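Local structure of putative outer membrane protein (LpxR) (3FID) at residues E138-Y143 with K230-Q235. The protein is an outer membrane enzyme of Salmonella typhimurium that modifies lipopolysaccharide by removing acyl chains from its lipid A part. Residues are numbered along the deposited sequence; the frame is centred on the assembly and turned at random.
Sequences ENRYGY and KNYTLQ
Tyr-232 reaches across to the start of the strand at Arg-140 and brings its phenol against the backbone of Glu-138, an example of how one aromatic side chain can join two segments far apart in sequence at the end of a barrel. Its OH donates to Glu-138 O at 2.6 Å, from above the carbonyl plane, 47° out of it. The same hydroxyl accepts from a water, 2.7 Å from Tyr-232 OH, which gives its other hydrogen to Glu-138 OE1 at 2.6 Å. Donor and acceptor at once, the hydroxyl is gripped from two directions, and the carboxylate is linked to the ring's tip through solvent.

Arg-140 lies over one face of the ring. Its CB sits 3.8 Å from the centroid of the Tyr-232 ring in a CH-pi contact, and the chain runs on along the same face toward the CE2-CD2 rim. With CG anti to the backbone N (chi1 178°) and a bend at chi3, the guanidinium comes back over Tyr-232 CE2, 3.4 Å from Arg-140 NE. The two planes are inclined by 34°, too much for a flat stack. NH1 finds its polar partner in Asn-174 O, which would hold the guanidinium in that position.

Behind the ring, Asn-231 occupies the N-cap position of the short helix 232-235. Asn-231 O accepts from Leu-234 N and Gln-235 N, while Asn-231 OD1 takes the hydroxyl hydrogen of Thr-233 OG1 at 2.7 Å. Gln-235 OE1 folds back to Asn-231 N (2.9 Å), closing the turn that presents the tyrosine. Ile-108 of strand 97-108 and Ile-137 also touch Tyr-232. The contact thus ties the helical turn 232-235, which follows strand 230-231, to the beginning of strand 140-157 at one end of an antiparallel outer-membrane beta-barrel.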
loop_
_atom_site.group_PDB
_atom_site.type_symbol
_atom_site.label_atom_id
_atom_site.label_comp_id
_atom_site.label_asym_id
_atom_site.label_seq_id
_atom_site.Cartn_x
_atom_site.Cartn_y
_atom_site.Cartn_z
ATOM N N GLU A 138 4.726 1.766 -20.725
ATOM C CA GLU A 138 6.074 2.254 -21.058
ATOM C C GLU A 138 6.678 3.155 -19.973
ATOM O O GLU A 138 5.939 3.742 -19.159
ATOM C CB GLU A 138 6.015 3.036 -22.361
ATOM C CG GLU A 138 5.415 4.426 -22.223
ATOM C CD GLU A 138 5.259 5.137 -23.581
ATOM O OE1 GLU A 138 4.606 6.194 -23.623
ATOM O OE2 GLU A 138 5.763 4.621 -24.589
ATOM N N ASN A 139 8.006 3.300 -19.998
ATOM C CA ASN A 139 8.757 4.005 -18.950
ATOM C C ASN A 139 8.329 5.456 -18.751
ATOM O O ASN A 139 8.158 6.206 -19.724
ATOM C CB ASN A 139 10.267 3.985 -19.226
ATOM C CG ASN A 139 10.907 2.622 -18.990
ATOM O OD1 ASN A 139 10.612 1.946 -18.007
ATOM N ND2 ASN A 139 11.809 2.217 -19.901
ATOM N N ARG A 140 8.147 5.831 -17.484
ATOM C CA ARG A 140 8.155 7.219 -17.073
ATOM C C ARG A 140 8.821 7.260 -15.719
ATOM O O ARG A 140 8.401 6.565 -14.805
ATOM C CB ARG A 140 6.768 7.847 -16.997
ATOM C CG ARG A 140 6.869 9.292 -16.522
ATOM C CD ARG A 140 5.551 9.964 -16.386
ATOM N NE ARG A 140 4.884 10.165 -17.665
ATOM C CZ ARG A 140 3.681 10.726 -17.773
ATOM N NH1 ARG A 140 3.033 11.140 -16.671
ATOM N NH2 ARG A 140 3.122 10.872 -18.967
ATOM N N TYR A 141 9.898 8.039 -15.631
ATOM C CA TYR A 141 10.659 8.219 -14.403
ATOM C C TYR A 141 10.053 9.408 -13.737
ATOM O O TYR A 141 9.567 10.322 -14.417
ATOM C CB TYR A 141 12.129 8.512 -14.723
ATOM C CG TYR A 141 12.920 7.266 -14.934
ATOM C CD1 TYR A 141 13.624 6.679 -13.884
ATOM C CD2 TYR A 141 12.953 6.644 -16.194
ATOM C CE1 TYR A 141 14.338 5.482 -14.063
ATOM C CE2 TYR A 141 13.676 5.464 -16.382
ATOM C CZ TYR A 141 14.361 4.893 -15.307
ATOM O OH TYR A 141 15.069 3.735 -15.498
ATOM N N GLY A 142 10.053 9.420 -12.410
ATOM C CA GLY A 142 9.446 10.547 -11.733
ATOM C C GLY A 142 9.663 10.561 -10.247
ATOM O O GLY A 142 10.504 9.842 -9.719
ATOM N N TYR A 143 8.892 11.403 -9.590
ATOM C CA TYR A 143 8.978 11.590 -8.162
ATOM C C TYR A 143 7.549 11.598 -7.612
ATOM O O TYR A 143 6.584 11.894 -8.350
ATOM C CB TYR A 143 9.674 12.920 -7.872
ATOM C CG TYR A 143 8.799 14.121 -8.177
ATOM C CD1 TYR A 143 8.689 14.612 -9.483
ATOM C CD2 TYR A 143 8.065 14.758 -7.162
ATOM C CE1 TYR A 143 7.875 15.701 -9.777
ATOM C CE2 TYR A 143 7.249 15.851 -7.448
ATOM C CZ TYR A 143 7.171 16.319 -8.757
ATOM O OH TYR A 143 6.366 17.400 -9.063
ATOM N N LYS A 230 -4.053 11.917 -11.045
ATOM C CA LYS A 230 -3.167 11.118 -11.909
ATOM C C LYS A 230 -2.973 9.716 -11.375
ATOM O O LYS A 230 -2.839 9.512 -10.172
ATOM C CB LYS A 230 -1.755 11.726 -12.009
ATOM C CG LYS A 230 -1.667 13.121 -12.615
ATOM C CD LYS A 230 -0.170 13.460 -12.861
ATOM C CE LYS A 230 0.026 14.862 -13.409
ATOM N NZ LYS A 230 0.496 15.824 -12.372
ATOM N N ASN A 231 -2.887 8.756 -12.287
ATOM C CA ASN A 231 -2.394 7.421 -11.941
ATOM C C ASN A 231 -1.782 6.874 -13.228
ATOM O O ASN A 231 -2.504 6.364 -14.088
ATOM C CB ASN A 231 -3.534 6.539 -11.457
ATOM C CG ASN A 231 -3.077 5.154 -11.069
ATOM O OD1 ASN A 231 -2.032 4.684 -11.504
ATOM N ND2 ASN A 231 -3.861 4.493 -10.235
ATOM N N TYR A 232 -0.460 7.020 -13.358
ATOM C CA TYR A 232 0.267 6.590 -14.571
ATOM C C TYR A 232 0.160 5.082 -14.866
ATOM O O TYR A 232 0.197 4.680 -16.030
ATOM C CB TYR A 232 1.736 7.046 -14.487
ATOM C CG TYR A 232 2.514 6.777 -15.758
ATOM C CD1 TYR A 232 3.402 5.703 -15.833
ATOM C CD2 TYR A 232 2.313 7.566 -16.908
ATOM C CE1 TYR A 232 4.119 5.422 -17.015
ATOM C CE2 TYR A 232 3.020 7.302 -18.101
ATOM C CZ TYR A 232 3.902 6.217 -18.144
ATOM O OH TYR A 232 4.602 5.950 -19.297
ATOM N N THR A 233 0.005 4.235 -13.836
ATOM C CA THR A 233 -0.243 2.803 -14.087
ATOM C C THR A 233 -1.505 2.572 -14.960
ATOM O O THR A 233 -1.599 1.560 -15.642
ATOM C CB THR A 233 -0.334 1.907 -12.793
ATOM O OG1 THR A 233 -1.591 2.117 -12.129
ATOM C CG2 THR A 233 0.839 2.190 -11.805
ATOM N N LEU A 234 -2.444 3.527 -14.920
ATOM C CA LEU A 234 -3.715 3.441 -15.654
ATOM C C LEU A 234 -3.743 4.333 -16.893
ATOM O O LEU A 234 -4.373 3.985 -17.901
ATOM C CB LEU A 234 -4.889 3.812 -14.738
ATOM C CG LEU A 234 -5.153 2.849 -13.563
ATOM C CD1 LEU A 234 -6.385 3.306 -12.757
ATOM C CD2 LEU A 234 -5.266 1.370 -14.045
ATOM N N GLN A 235 -3.065 5.473 -16.806
ATOM C CA GLN A 235 -3.129 6.513 -17.865
ATOM C C GLN A 235 -1.956 6.474 -18.843
ATOM O O GLN A 235 -1.991 7.141 -19.873
ATOM C CB GLN A 235 -3.209 7.890 -17.229
ATOM C CG GLN A 235 -4.492 8.089 -16.405
ATOM C CD GLN A 235 -4.480 9.372 -15.631
ATOM O OE1 GLN A 235 -3.500 9.701 -14.959
ATOM N NE2 GLN A 235 -5.572 10.107 -15.706
HETATM O O HOH W 1 3.197 6.691 -21.469
#